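PDB 4FGM: aminopeptidase N family protein from Idiomarina loihiensis L2TR, which probably works as a zinc-dependent aminopeptidase that removes residues from the N termini of peptides. Local coordinates for residues L53-N58 and W72-S77; Q302-E307 and Q349-S354. One frame throughout, in Å; residues are numbered along the deposited sequence.

Interaction 1: residues L53-N58 and W72-S77; sequences LHAESN and WQLARS
The indole of W72 receives the end of L53 on one face. L53 CD1 stands 4.1 Å from the centroid of the W72 five-membered ring, 10° off the ring normal, which makes this a CH-pi contact over the face. The other methyl reaches further along the pyrrole part, with L53 CD2 3.9 Å from W72 CD1. This placement follows from L53 having CG anti to its own N (chi1 -178°), which carries the branch across to the indole. L113 touches both residues. Further along, A55 CB meets L74 CD2 at 3.7 Å. The last rung is polar: S57 OG and S77 OG lie 2.8 Å apart. S57 OG bonds to P80 O, while S77 OG has both S57 OG and H79 O close by as possible acceptors for its one proton.

The two segments run nearly parallel, 11° apart, and strands 53-57 and 71-74 each pair antiparallel with strand 60-68. CA separations of 9.5 Å for L53 and W72 and 7.2 Å for S57 and S77 show that the contact is made by side chains; it is structural packing within the N-terminal domain, away from the zinc. With an alanine in place of W72 the indole face is gone, and both L53 methyls would probably border a gap. Chemically, the contact grades from aromatic-aliphatic packing to a hydroxyl pair whose buried S57 end is satisfied by a main-chain carbonyl.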
loop_
_atom_site.group_PDB
_atom_site.type_symbol
_atom_site.label_atom_id
_atom_site.label_comp_id
_atom_site.label_asym_id
_atom_site.label_seq_id
_atom_site.Cartn_x
_atom_site.Cartn_y
_atom_site.Cartn_z
ATOM N N LEU A 53 -7.721 30.503 -8.641
ATOM C CA LEU A 53 -8.685 30.055 -9.639
ATOM C C LEU A 53 -9.558 31.216 -10.114
ATOM O O LEU A 53 -9.995 32.041 -9.315
ATOM C CB LEU A 53 -9.569 28.939 -9.057
ATOM C CG LEU A 53 -10.619 28.285 -9.967
ATOM C CD1 LEU A 53 -10.793 26.825 -9.595
ATOM C CD2 LEU A 53 -11.944 29.022 -9.852
ATOM N N HIS A 54 -9.767 31.301 -11.423
ATOM C CA HIS A 54 -10.632 32.326 -11.995
ATOM C C HIS A 54 -11.257 31.756 -13.265
ATOM O O HIS A 54 -10.833 30.706 -13.751
ATOM C CB HIS A 54 -9.872 33.631 -12.271
ATOM C CG HIS A 54 -8.699 33.480 -13.180
ATOM N ND1 HIS A 54 -7.508 32.914 -12.773
ATOM C CD2 HIS A 54 -8.516 33.847 -14.470
ATOM C CE1 HIS A 54 -6.644 32.945 -13.771
ATOM N NE2 HIS A 54 -7.231 33.507 -14.814
ATOM N N ALA A 55 -12.274 32.420 -13.795
ATOM C CA ALA A 55 -12.944 31.900 -14.981
ATOM C C ALA A 55 -13.149 32.955 -16.038
ATOM O O ALA A 55 -13.087 34.152 -15.760
ATOM C CB ALA A 55 -14.278 31.308 -14.595
ATOM N N GLU A 56 -13.405 32.505 -17.259
ATOM C CA GLU A 56 -13.623 33.432 -18.358
ATOM C C GLU A 56 -14.544 32.811 -19.390
ATOM O O GLU A 56 -14.564 31.591 -19.570
ATOM C CB GLU A 56 -12.294 33.806 -19.019
ATOM C CG GLU A 56 -11.692 32.687 -19.846
ATOM C CD GLU A 56 -10.543 33.154 -20.713
ATOM O OE1 GLU A 56 -10.713 34.163 -21.429
ATOM O OE2 GLU A 56 -9.478 32.504 -20.691
ATOM N N SER A 57 -15.314 33.659 -20.057
ATOM C CA SER A 57 -16.230 33.196 -21.081
ATOM C C SER A 57 -16.477 34.311 -22.075
ATOM O O SER A 57 -16.690 35.462 -21.696
ATOM C CB SER A 57 -17.554 32.750 -20.462
ATOM O OG SER A 57 -18.342 32.062 -21.420
ATOM N N ASN A 58 -16.422 33.958 -23.354
ATOM C CA ASN A 58 -16.652 34.906 -24.428
ATOM C C ASN A 58 -15.785 36.152 -24.281
ATOM O O ASN A 58 -16.268 37.273 -24.430
ATOM C CB ASN A 58 -18.132 35.288 -24.465
ATOM C CG ASN A 58 -18.563 35.829 -25.815
ATOM O OD1 ASN A 58 -18.135 35.334 -26.865
ATOM N ND2 ASN A 58 -19.434 36.834 -25.797
ATOM N N TRP A 72 -16.682 24.812 -6.298
ATOM C CA TRP A 72 -16.834 26.156 -6.840
ATOM C C TRP A 72 -18.123 26.257 -7.651
ATOM O O TRP A 72 -18.610 25.254 -8.185
ATOM C CB TRP A 72 -15.644 26.505 -7.740
ATOM C CG TRP A 72 -14.372 26.785 -7.007
ATOM C CD1 TRP A 72 -13.867 28.006 -6.675
ATOM C CD2 TRP A 72 -13.448 25.818 -6.502
ATOM N NE1 TRP A 72 -12.681 27.862 -5.994
ATOM C CE2 TRP A 72 -12.401 26.527 -5.876
ATOM C CE3 TRP A 72 -13.402 24.419 -6.522
ATOM C CZ2 TRP A 72 -11.320 25.886 -5.270
ATOM C CZ3 TRP A 72 -12.327 23.780 -5.919
ATOM C CH2 TRP A 72 -11.299 24.516 -5.304
ATOM N N GLN A 73 -18.668 27.470 -7.738
ATOM C CA GLN A 73 -19.891 27.707 -8.504
ATOM C C GLN A 73 -19.653 28.843 -9.500
ATOM O O GLN A 73 -19.237 29.943 -9.117
ATOM C CB GLN A 73 -21.049 28.060 -7.574
ATOM C CG GLN A 73 -22.399 28.112 -8.277
ATOM C CD GLN A 73 -23.554 28.342 -7.316
ATOM O OE1 GLN A 73 -23.636 29.379 -6.654
ATOM N NE2 GLN A 73 -24.454 27.372 -7.237
ATOM N N LEU A 74 -19.911 28.559 -10.776
ATOM C CA LEU A 74 -19.713 29.522 -11.861
ATOM C C LEU A 74 -20.948 30.360 -12.147
ATOM O O LEU A 74 -22.077 29.896 -11.975
ATOM C CB LEU A 74 -19.342 28.794 -13.159
ATOM C CG LEU A 74 -18.034 28.019 -13.291
ATOM C CD1 LEU A 74 -18.108 27.144 -14.530
ATOM C CD2 LEU A 74 -16.851 28.984 -13.372
ATOM N N ALA A 75 -20.733 31.593 -12.593
ATOM C CA ALA A 75 -21.851 32.451 -12.950
ATOM C C ALA A 75 -22.391 31.866 -14.260
ATOM O O ALA A 75 -21.674 31.151 -14.970
ATOM C CB ALA A 75 -21.376 33.880 -13.157
ATOM N N ARG A 76 -23.654 32.150 -14.567
ATOM C CA ARG A 76 -24.288 31.656 -15.789
ATOM C C ARG A 76 -23.610 32.171 -17.050
ATOM O O ARG A 76 -23.082 33.286 -17.075
ATOM C CB ARG A 76 -25.750 32.091 -15.837
ATOM C CG ARG A 76 -26.650 31.451 -14.816
ATOM C CD ARG A 76 -27.968 32.204 -14.738
ATOM N NE ARG A 76 -28.931 31.512 -13.890
ATOM C CZ ARG A 76 -29.552 30.392 -14.238
ATOM N NH1 ARG A 76 -29.315 29.842 -15.424
ATOM N NH2 ARG A 76 -30.402 29.815 -13.399
ATOM N N SER A 77 -23.637 31.366 -18.106
ATOM C CA SER A 77 -23.049 31.781 -19.367
ATOM C C SER A 77 -23.657 31.013 -20.527
ATOM O O SER A 77 -23.912 29.819 -20.417
ATOM C CB SER A 77 -21.537 31.575 -19.350
ATOM O OG SER A 77 -20.976 31.920 -20.609
#

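Interaction 2: residues Q302-E307 and Q349-S354; sequences QLWFYE and QSVTES. With ZN (zinc ion), chain C; MAE (maleic acid), chain B.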
loop_
_atom_site.group_PDB
_atom_site.type_symbol
_atom_site.label_atom_id
_atom_site.label_comp_id
_atom_site.label_asym_id
_atom_site.label_seq_id
_atom_site.Cartn_x
_atom_site.Cartn_y
_atom_site.Cartn_z
ATOM N N GLN A 302 -14.853 -4.811 3.646
ATOM C CA GLN A 302 -14.231 -5.784 2.757
ATOM C C GLN A 302 -12.725 -5.692 2.490
ATOM O O GLN A 302 -12.182 -6.503 1.735
ATOM C CB GLN A 302 -14.983 -5.790 1.428
ATOM C CG GLN A 302 -16.438 -6.213 1.566
ATOM C CD GLN A 302 -17.195 -6.148 0.258
ATOM O OE1 GLN A 302 -16.756 -6.690 -0.757
ATOM N NE2 GLN A 302 -18.344 -5.487 0.276
ATOM N N LEU A 303 -12.036 -4.731 3.098
ATOM C CA LEU A 303 -10.600 -4.615 2.865
ATOM C C LEU A 303 -9.815 -5.833 3.358
ATOM O O LEU A 303 -8.654 -6.015 2.988
ATOM C CB LEU A 303 -10.054 -3.338 3.499
ATOM C CG LEU A 303 -10.594 -2.039 2.884
ATOM C CD1 LEU A 303 -9.855 -0.849 3.482
ATOM C CD2 LEU A 303 -10.416 -2.057 1.368
ATOM N N TRP A 304 -10.442 -6.674 4.181
ATOM C CA TRP A 304 -9.765 -7.877 4.672
ATOM C C TRP A 304 -9.525 -8.780 3.471
ATOM O O TRP A 304 -8.594 -9.589 3.444
ATOM C CB TRP A 304 -10.633 -8.631 5.691
ATOM C CG TRP A 304 -11.912 -9.205 5.122
ATOM C CD1 TRP A 304 -13.153 -8.618 5.125
ATOM C CD2 TRP A 304 -12.073 -10.473 4.470
ATOM N NE1 TRP A 304 -14.070 -9.443 4.519
ATOM C CE2 TRP A 304 -13.438 -10.584 4.107
ATOM C CE3 TRP A 304 -11.201 -11.524 4.158
ATOM C CZ2 TRP A 304 -13.948 -11.707 3.450
ATOM C CZ3 TRP A 304 -11.710 -12.645 3.504
ATOM C CH2 TRP A 304 -13.073 -12.726 3.157
ATOM N N PHE A 305 -10.386 -8.636 2.473
ATOM C CA PHE A 305 -10.281 -9.433 1.270
ATOM C C PHE A 305 -9.466 -8.699 0.205
ATOM O O PHE A 305 -8.490 -9.236 -0.334
ATOM C CB PHE A 305 -11.691 -9.772 0.754
ATOM C CG PHE A 305 -11.703 -10.474 -0.579
ATOM C CD1 PHE A 305 -11.704 -9.742 -1.774
ATOM C CD2 PHE A 305 -11.684 -11.865 -0.640
ATOM C CE1 PHE A 305 -11.685 -10.391 -3.014
ATOM C CE2 PHE A 305 -11.664 -12.527 -1.870
ATOM C CZ PHE A 305 -11.664 -11.789 -3.064
ATOM N N TYR A 306 -9.852 -7.464 -0.081
ATOM C CA TYR A 306 -9.160 -6.689 -1.099
ATOM C C TYR A 306 -7.716 -6.346 -0.759
ATOM O O TYR A 306 -6.882 -6.199 -1.651
ATOM C CB TYR A 306 -9.991 -5.451 -1.440
ATOM C CG TYR A 306 -11.193 -5.857 -2.249
ATOM C CD1 TYR A 306 -11.034 -6.358 -3.546
ATOM C CD2 TYR A 306 -12.468 -5.868 -1.692
ATOM C CE1 TYR A 306 -12.113 -6.870 -4.261
ATOM C CE2 TYR A 306 -13.558 -6.381 -2.399
ATOM C CZ TYR A 306 -13.368 -6.885 -3.684
ATOM O OH TYR A 306 -14.417 -7.438 -4.377
ATOM N N GLU A 307 -7.411 -6.228 0.526
ATOM C CA GLU A 307 -6.039 -5.955 0.920
ATOM C C GLU A 307 -5.415 -7.244 1.451
ATOM O O GLU A 307 -4.255 -7.542 1.159
ATOM C CB GLU A 307 -5.976 -4.853 1.981
ATOM C CG GLU A 307 -6.225 -3.447 1.439
ATOM C CD GLU A 307 -5.306 -3.088 0.280
ATOM O OE1 GLU A 307 -4.351 -3.839 0.023
ATOM O OE2 GLU A 307 -5.537 -2.051 -0.370
ATOM N N GLN A 349 -10.168 -5.350 18.262
ATOM C CA GLN A 349 -10.829 -5.020 17.010
ATOM C C GLN A 349 -10.869 -6.202 16.043
ATOM O O GLN A 349 -9.875 -6.905 15.863
ATOM C CB GLN A 349 -10.075 -3.846 16.375
ATOM C CG GLN A 349 -10.688 -3.240 15.125
ATOM C CD GLN A 349 -9.791 -2.168 14.522
ATOM O OE1 GLN A 349 -8.677 -2.454 14.070
ATOM N NE2 GLN A 349 -10.268 -0.927 14.519
ATOM N N SER A 350 -12.024 -6.430 15.426
ATOM C CA SER A 350 -12.136 -7.516 14.458
ATOM C C SER A 350 -11.577 -6.986 13.144
ATOM O O SER A 350 -11.490 -5.772 12.946
ATOM C CB SER A 350 -13.597 -7.953 14.276
ATOM O OG SER A 350 -14.396 -6.923 13.729
ATOM N N VAL A 351 -11.195 -7.894 12.253
ATOM C CA VAL A 351 -10.623 -7.504 10.971
ATOM C C VAL A 351 -11.600 -6.697 10.109
ATOM O O VAL A 351 -11.197 -5.755 9.417
ATOM C CB VAL A 351 -10.125 -8.747 10.186
ATOM C CG1 VAL A 351 -11.294 -9.476 9.545
ATOM C CG2 VAL A 351 -9.104 -8.329 9.145
ATOM N N THR A 352 -12.881 -7.054 10.156
ATOM C CA THR A 352 -13.878 -6.339 9.371
ATOM C C THR A 352 -14.098 -4.951 9.951
ATOM O O THR A 352 -14.324 -3.985 9.218
ATOM C CB THR A 352 -15.225 -7.091 9.337
ATOM O OG1 THR A 352 -15.606 -7.468 10.668
ATOM C CG2 THR A 352 -15.111 -8.324 8.464
ATOM N N GLU A 353 -14.039 -4.860 11.274
ATOM C CA GLU A 353 -14.207 -3.585 11.963
ATOM C C GLU A 353 -13.053 -2.656 11.574
ATOM O O GLU A 353 -13.253 -1.465 11.355
ATOM C CB GLU A 353 -14.228 -3.817 13.480
ATOM C CG GLU A 353 -14.267 -2.562 14.324
ATOM C CD GLU A 353 -14.242 -2.871 15.815
ATOM O OE1 GLU A 353 -14.047 -4.059 16.176
ATOM O OE2 GLU A 353 -14.411 -1.924 16.622
ATOM N N SER A 354 -11.851 -3.217 11.471
ATOM C CA SER A 354 -10.666 -2.448 11.103
ATOM C C SER A 354 -10.791 -1.884 9.683
ATOM O O SER A 354 -10.404 -0.738 9.423
ATOM C CB SER A 354 -9.413 -3.329 11.204
ATOM O OG SER A 354 -8.244 -2.610 10.858
HETATM ZN ZN ZN C . -2.979 -3.044 -1.500
HETATM C C1 MAE B . -2.227 -0.531 -0.966
HETATM O O1 MAE B . -3.260 -0.756 -0.243
HETATM O O2 MAE B . -2.200 -1.013 -2.121
HETATM C C2 MAE B . -1.163 0.326 -0.398
HETATM C C3 MAE B . -1.116 1.635 -0.162
HETATM C C4 MAE B . -2.175 2.606 -0.417
HETATM O O3 MAE B . -3.282 2.365 -0.935
HETATM O O4 MAE B . -1.915 3.762 -0.024
#
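W304 packs its CB against V351, and this is the tight part of the contact: W304 CB lies 3.8 Å from V351 CG2 and 4.0 Å from V351 CG1, so both valine methyls close on the one methylene. Beside them, T352 CG2 comes 3.9 Å from W304 CD1, the two side chains running side by side in the same direction. W304 holds CG between its N and carbonyl carbon (chi1 65°), a turn that sets one indole face against the next residue, with F305 CB 3.7 Å above the middle of the ring plane. L444 adds to the packing on W304, and its carbonyl accepts from T352 OG1.

The remainder is looser. Only 124 Å² is buried between the segments, no hydrogen bond crosses, and E353, which makes no contact with 302-307, is partly exposed. There the start of helix 351-356 is closed by a capping box: E353 N donates to S350 OG, and S350 N returns a nearly straight bond to E353 OE1 (N-H...O 160°), meeting the carboxylate on its anti side and tilted out of its plane.

At the far end of 302-307, E307 reaches the pocket that holds zinc and maleic acid. E307 OE1 binds zinc at 2.2 Å, alongside H273, H277 and maleic acid O2, whereas E307 OE2 lies 2.6 Å from maleic acid O1. Two histidines from an HExxH helix plus a downstream glutamate are the ligand set of the gluzincin metallopeptidases, and here the short helix 303-306, which leads straight into that glutamate, is packed through W304 against helix 351-356.

From the N terminus, interaction 1 comes first and closes a short loop: 13 residues, mostly strand 60-68, separate 53-58 from 72-77. The chain then passes through the rest of the N-terminal beta region, the five-stranded sheet of 174-248 and the helix 262-277, which supplies two of the zinc ligands, before interaction 2 opens. Its loop of 41 residues is largely helical, containing helices 308-320 and 326-342. The two loops follow in series, neither enclosing nor crossing the other. With centres 44 Å apart and nearest atoms about 26 Å apart, they do not touch: interaction 1 ties strands within the N-terminal domain, interaction 2 joins helices of the peptidase domain.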